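Local coordinates for transcriptional regulator ComR (Streptococcus vestibularis F0396, PDB 6HU8), which probably binds DNA as a peptide-responsive regulator of competence genes, pairing a helix-turn-helix domain with a tetratricopeptide domain in the RNPP family, at residues D5-R10 and E44-L49; V34-R39 and L115-L120. All coordinates share one frame; numbering follows the deposited sequence.

Contact 1. Residues D5-R10 and E44-L49; sequences DSIGLR and ESLPSL
I7 meets L46 and P47 in part of the apolar core of a Cro/C1-type helix-turn-helix domain, where the first helix, 3-17, packs against the loop between helices 34-41 and 49-59. The case illustrates how one branched side chain can serve two neighbours. With chi1 at -69°, I7 places CG2 anti to its own backbone N and swings the longer CG1 branch beside that N, extended on to CD1. CG2 meets the CG-CD side of the P47 ring, 3.9 Å from P47 CG and 4.1 Å from P47 CD. The terminal methyl I7 CD1 touches the methyl L46 CD1 at 4.0 Å, end against end. All three residues are buried, and their surroundings close the core: I7 also leans on L67, P47 on I40, and L46 on I3 and I72.

Polar and exposed groups occupy the other sides of both segments. L9 and D5 of the helix and E44 of the loop are exposed, in contrast to the buried trio. On the flank of the helix, R10 forms a salt bridge with D70, whose OD2 is also hydrogen-bonded to S6 OG. R10 keeps its guanidinium beside the core, with I7 CG1 in the plane at its edge and S6 O 3.5 Å above one face.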
loop_
_atom_site.group_PDB
_atom_site.type_symbol
_atom_site.label_atom_id
_atom_site.label_comp_id
_atom_site.label_asym_id
_atom_site.label_seq_id
_atom_site.Cartn_x
_atom_site.Cartn_y
_atom_site.Cartn_z
ATOM N N ASP A 5 -15.783 14.355 -17.826
ATOM C CA ASP A 5 -15.674 15.045 -19.118
ATOM C C ASP A 5 -15.660 16.555 -18.939
ATOM O O ASP A 5 -14.835 17.241 -19.534
ATOM C CB ASP A 5 -16.831 14.683 -20.054
ATOM C CG ASP A 5 -16.796 13.235 -20.519
ATOM O OD1 ASP A 5 -15.705 12.622 -20.546
ATOM O OD2 ASP A 5 -17.880 12.717 -20.868
ATOM N N SER A 6 -16.579 17.079 -18.124
ATOM C CA SER A 6 -16.732 18.533 -18.032
ATOM C C SER A 6 -15.554 19.156 -17.297
ATOM O O SER A 6 -14.995 20.165 -17.740
ATOM C CB SER A 6 -18.056 18.911 -17.351
ATOM O OG SER A 6 -18.123 18.334 -16.057
ATOM N N ILE A 7 -15.171 18.554 -16.178
ATOM C CA ILE A 7 -13.997 19.015 -15.442
ATOM C C ILE A 7 -12.724 18.910 -16.304
ATOM O O ILE A 7 -11.982 19.880 -16.424
ATOM C CB ILE A 7 -13.820 18.225 -14.119
ATOM C CG1 ILE A 7 -14.952 18.588 -13.150
ATOM C CG2 ILE A 7 -12.476 18.528 -13.481
ATOM C CD1 ILE A 7 -14.960 17.768 -11.884
ATOM N N GLY A 8 -12.476 17.749 -16.902
ATOM C CA GLY A 8 -11.349 17.605 -17.821
ATOM C C GLY A 8 -11.291 18.690 -18.904
ATOM O O GLY A 8 -10.239 19.273 -19.181
ATOM N N LEU A 9 -12.424 18.989 -19.526
ATOM C CA LEU A 9 -12.435 19.994 -20.589
ATOM C C LEU A 9 -12.201 21.408 -20.046
ATOM O O LEU A 9 -11.577 22.225 -20.705
ATOM C CB LEU A 9 -13.750 19.937 -21.363
ATOM C CG LEU A 9 -13.944 20.962 -22.475
ATOM C CD1 LEU A 9 -12.977 20.716 -23.659
ATOM C CD2 LEU A 9 -15.403 20.956 -22.916
ATOM N N ARG A 10 -12.672 21.697 -18.838
ATOM C CA ARG A 10 -12.406 23.013 -18.246
ATOM C C ARG A 10 -10.927 23.207 -17.973
ATOM O O ARG A 10 -10.368 24.273 -18.219
ATOM C CB ARG A 10 -13.196 23.202 -16.953
ATOM C CG ARG A 10 -14.572 23.772 -17.186
ATOM C CD ARG A 10 -15.315 23.956 -15.891
ATOM N NE ARG A 10 -16.717 23.565 -16.029
ATOM C CZ ARG A 10 -17.250 22.464 -15.502
ATOM N NH1 ARG A 10 -18.540 22.207 -15.691
ATOM N NH2 ARG A 10 -16.508 21.625 -14.772
ATOM N N GLU A 44 -11.170 10.465 -18.600
ATOM C CA GLU A 44 -10.951 9.090 -18.126
ATOM C C GLU A 44 -10.839 8.969 -16.616
ATOM O O GLU A 44 -11.211 7.950 -16.023
ATOM C CB GLU A 44 -9.695 8.500 -18.780
ATOM C CG GLU A 44 -9.863 8.341 -20.276
ATOM C CD GLU A 44 -8.577 7.968 -20.970
ATOM O OE1 GLU A 44 -7.762 7.259 -20.348
ATOM O OE2 GLU A 44 -8.378 8.399 -22.131
ATOM N N SER A 45 -10.313 9.989 -15.959
ATOM C CA SER A 45 -10.346 9.924 -14.510
ATOM C C SER A 45 -10.652 11.274 -13.900
ATOM O O SER A 45 -10.509 12.323 -14.543
ATOM C CB SER A 45 -9.032 9.371 -13.949
ATOM O OG SER A 45 -7.920 9.984 -14.552
ATOM N N LEU A 46 -11.081 11.215 -12.647
ATOM C CA LEU A 46 -11.463 12.378 -11.879
ATOM C C LEU A 46 -10.240 12.864 -11.129
ATOM O O LEU A 46 -9.506 12.052 -10.567
ATOM C CB LEU A 46 -12.586 12.010 -10.894
ATOM C CG LEU A 46 -13.261 13.121 -10.093
ATOM C CD1 LEU A 46 -14.061 14.016 -11.019
ATOM C CD2 LEU A 46 -14.163 12.542 -8.982
ATOM N N PRO A 47 -10.016 14.187 -11.087
ATOM C CA PRO A 47 -8.906 14.626 -10.235
ATOM C C PRO A 47 -9.220 14.489 -8.749
ATOM O O PRO A 47 -10.351 14.780 -8.301
ATOM C CB PRO A 47 -8.729 16.093 -10.604
ATOM C CG PRO A 47 -10.040 16.515 -11.151
ATOM C CD PRO A 47 -10.700 15.308 -11.747
ATOM N N SER A 48 -8.222 14.034 -7.992
ATOM C CA SER A 48 -8.291 14.054 -6.538
ATOM C C SER A 48 -8.115 15.497 -6.111
ATOM O O SER A 48 -7.744 16.357 -6.934
ATOM C CB SER A 48 -7.211 13.155 -5.908
ATOM O OG SER A 48 -5.899 13.589 -6.251
ATOM N N LEU A 49 -8.375 15.764 -4.840
ATOM C CA LEU A 49 -8.227 17.103 -4.304
ATOM C C LEU A 49 -6.783 17.571 -4.405
ATOM O O LEU A 49 -6.526 18.722 -4.746
ATOM C CB LEU A 49 -8.696 17.152 -2.852
ATOM C CG LEU A 49 -8.598 18.514 -2.162
ATOM C CD1 LEU A 49 -9.235 19.583 -3.023
ATOM C CD2 LEU A 49 -9.256 18.477 -0.785
#

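Contact 2. Residues V34-R39 and L115-L120; sequences VRQLIR and LPEEEL
An interdomain salt bridge joins the helix-turn-helix domain to the tetratricopeptide domain: helix 34-41, the third helix and thus probably the DNA-recognition helix of a Cro/C1-type domain, faces the start of helix 117-131. R39 and E117 form the bridge. R39 approaches side-on with two nitrogens, giving NE to E117 OE1 at 2.6 Å and NH2 to E117 OE2 at 2.8 Å. Both bonds are fairly straight, the first with an N-H...O angle of 167°. Both oxygens lie close to the guanidinium plane, yet the nitrogens meet the carboxylate from above its own plane, and the two groups are turned 50° apart. E117, its CG anti to the backbone N (chi1 -158°), reaches R39 with its chain extended beyond CG; R39 instead bends at chi3 to bring its NE edge round. One face of the guanidinium is covered by R35 O, 3.6 Å above its centre.

Q36 joins from beside the bridge. Its CG packs against E117 OE2, and a water accepts from Q36 NE2 at 2.9 Å and donates to the same E117 OE2; Q36 OE1 is held by T33 N and Q151 NE2. E117 OE1 has a second polar partner too, a serine of loop 44-49. Such pairing of buried charges would probably stabilise the ionised carboxylate and occupy an arginine of the likely DNA-reading helix, consistent with an apo form in which the tetratricopeptide domain restrains the DNA-binding domain.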
loop_
_atom_site.group_PDB
_atom_site.type_symbol
_atom_site.label_atom_id
_atom_site.label_comp_id
_atom_site.label_asym_id
_atom_site.label_seq_id
_atom_site.Cartn_x
_atom_site.Cartn_y
_atom_site.Cartn_z
ATOM N N VAL A 34 2.382 13.839 -16.693
ATOM C CA VAL A 34 1.748 14.122 -17.956
ATOM C C VAL A 34 0.615 13.130 -18.234
ATOM O O VAL A 34 -0.456 13.526 -18.689
ATOM C CB VAL A 34 2.802 14.113 -19.099
ATOM C CG1 VAL A 34 2.135 14.042 -20.447
ATOM C CG2 VAL A 34 3.683 15.368 -18.970
ATOM N N ARG A 35 0.833 11.844 -17.950
ATOM C CA ARG A 35 -0.192 10.863 -18.300
ATOM C C ARG A 35 -1.399 10.980 -17.359
ATOM O O ARG A 35 -2.534 10.762 -17.779
ATOM C CB ARG A 35 0.372 9.445 -18.267
ATOM C CG ARG A 35 1.342 9.152 -19.408
ATOM C CD ARG A 35 1.798 7.697 -19.381
ATOM N NE ARG A 35 2.673 7.439 -18.244
ATOM C CZ ARG A 35 3.226 6.261 -17.965
ATOM N NH1 ARG A 35 3.010 5.205 -18.745
ATOM N NH2 ARG A 35 4.000 6.142 -16.898
ATOM N N GLN A 36 -1.139 11.333 -16.102
ATOM C CA GLN A 36 -2.214 11.655 -15.152
ATOM C C GLN A 36 -3.056 12.822 -15.668
ATOM O O GLN A 36 -4.279 12.759 -15.673
ATOM C CB GLN A 36 -1.631 11.989 -13.774
ATOM C CG GLN A 36 -1.218 10.763 -12.945
ATOM C CD GLN A 36 -0.360 11.134 -11.774
ATOM O OE1 GLN A 36 -0.084 12.313 -11.551
ATOM N NE2 GLN A 36 0.079 10.139 -11.013
ATOM N N LEU A 37 -2.396 13.892 -16.106
ATOM C CA LEU A 37 -3.110 15.043 -16.685
ATOM C C LEU A 37 -3.907 14.647 -17.928
ATOM O O LEU A 37 -5.077 14.989 -18.046
ATOM C CB LEU A 37 -2.133 16.184 -17.023
ATOM C CG LEU A 37 -2.766 17.435 -17.678
ATOM C CD1 LEU A 37 -3.894 18.020 -16.817
ATOM C CD2 LEU A 37 -1.709 18.498 -17.927
ATOM N N ILE A 38 -3.287 13.934 -18.866
ATOM C CA ILE A 38 -4.026 13.478 -20.050
ATOM C C ILE A 38 -5.319 12.684 -19.747
ATOM O O ILE A 38 -6.334 12.890 -20.405
ATOM C CB ILE A 38 -3.112 12.629 -20.958
ATOM C CG1 ILE A 38 -2.071 13.543 -21.609
ATOM C CG2 ILE A 38 -3.907 11.979 -22.072
ATOM C CD1 ILE A 38 -0.963 12.783 -22.335
ATOM N N ARG A 39 -5.286 11.783 -18.764
ATOM C CA ARG A 39 -6.460 10.989 -18.426
ATOM C C ARG A 39 -7.559 11.892 -17.857
ATOM O O ARG A 39 -8.753 11.663 -18.087
ATOM C CB ARG A 39 -6.102 9.874 -17.423
ATOM C CG ARG A 39 -5.356 8.699 -18.063
ATOM C CD ARG A 39 -5.200 7.512 -17.119
ATOM N NE ARG A 39 -4.364 7.806 -15.958
ATOM C CZ ARG A 39 -3.047 7.624 -15.926
ATOM N NH1 ARG A 39 -2.415 7.162 -17.006
ATOM N NH2 ARG A 39 -2.361 7.918 -14.830
ATOM N N LEU A 115 -14.925 8.514 -7.574
ATOM C CA LEU A 115 -13.596 8.324 -6.985
ATOM C C LEU A 115 -12.487 8.775 -7.940
ATOM O O LEU A 115 -12.564 8.541 -9.151
ATOM C CB LEU A 115 -13.360 6.849 -6.586
ATOM C CG LEU A 115 -14.185 6.309 -5.409
ATOM C CD1 LEU A 115 -13.996 4.796 -5.194
ATOM C CD2 LEU A 115 -13.883 7.063 -4.117
ATOM N N PRO A 116 -11.463 9.453 -7.396
ATOM C CA PRO A 116 -10.299 9.797 -8.216
ATOM C C PRO A 116 -9.425 8.571 -8.473
ATOM O O PRO A 116 -9.612 7.510 -7.876
ATOM C CB PRO A 116 -9.550 10.821 -7.360
ATOM C CG PRO A 116 -9.871 10.424 -5.962
ATOM C CD PRO A 116 -11.313 9.923 -6.005
ATOM N N GLU A 117 -8.451 8.747 -9.352
ATOM C CA GLU A 117 -7.584 7.672 -9.798
ATOM C C GLU A 117 -6.882 6.948 -8.652
ATOM O O GLU A 117 -6.770 5.722 -8.665
ATOM C CB GLU A 117 -6.559 8.244 -10.761
ATOM C CG GLU A 117 -5.922 7.271 -11.688
ATOM C CD GLU A 117 -5.100 8.010 -12.738
ATOM O OE1 GLU A 117 -5.662 8.406 -13.791
ATOM O OE2 GLU A 117 -3.893 8.212 -12.483
ATOM N N GLU A 118 -6.397 7.705 -7.675
ATOM C CA GLU A 118 -5.620 7.109 -6.590
ATOM C C GLU A 118 -6.452 6.209 -5.684
ATOM O O GLU A 118 -5.953 5.219 -5.160
ATOM C CB GLU A 118 -4.969 8.189 -5.734
ATOM C CG GLU A 118 -4.166 9.186 -6.512
ATOM C CD GLU A 118 -4.970 10.428 -6.891
ATOM O OE1 GLU A 118 -5.953 10.307 -7.672
ATOM O OE2 GLU A 118 -4.591 11.519 -6.400
ATOM N N GLU A 119 -7.708 6.584 -5.455
ATOM C CA GLU A 119 -8.589 5.751 -4.661
ATOM C C GLU A 119 -8.919 4.475 -5.420
ATOM O O GLU A 119 -8.913 3.374 -4.846
ATOM C CB GLU A 119 -9.872 6.504 -4.291
ATOM C CG GLU A 119 -9.648 7.653 -3.295
ATOM C CD GLU A 119 -9.100 7.182 -1.944
ATOM O OE1 GLU A 119 -9.515 6.099 -1.454
ATOM O OE2 GLU A 119 -8.253 7.897 -1.360
ATOM N N LEU A 120 -9.193 4.628 -6.711
ATOM C CA LEU A 120 -9.533 3.497 -7.557
ATOM C C LEU A 120 -8.379 2.525 -7.630
ATOM O O LEU A 120 -8.602 1.318 -7.626
ATOM C CB LEU A 120 -9.904 3.968 -8.966
ATOM C CG LEU A 120 -11.293 4.612 -9.074
ATOM C CD1 LEU A 120 -11.499 5.274 -10.441
ATOM C CD2 LEU A 120 -12.351 3.551 -8.818
HETATM O O HOH W 1 -0.988 7.648 -11.912
#

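The two contacts illustrate how packing inside a domain can be continuous with pairing between domains. The centres of contact 1 and contact 2 lie about 9 Å apart, and loop 44-49 belongs to the first while touching the second. While P47 and the end of L46 pack against the first helix, the serines before and after them reach the tetratricopeptide domain: S45 OG makes a probable hydrogen bond to E117 OE1 at 2.9 Å, and S48 OG another to E118 OE2. L46 O also packs 3.4 Å from P116 CB, and S45 pairs through its backbone with R39. The loop of contact 1 thus touches both segments of contact 2, at the interface flanking the presumed DNA-reading helix.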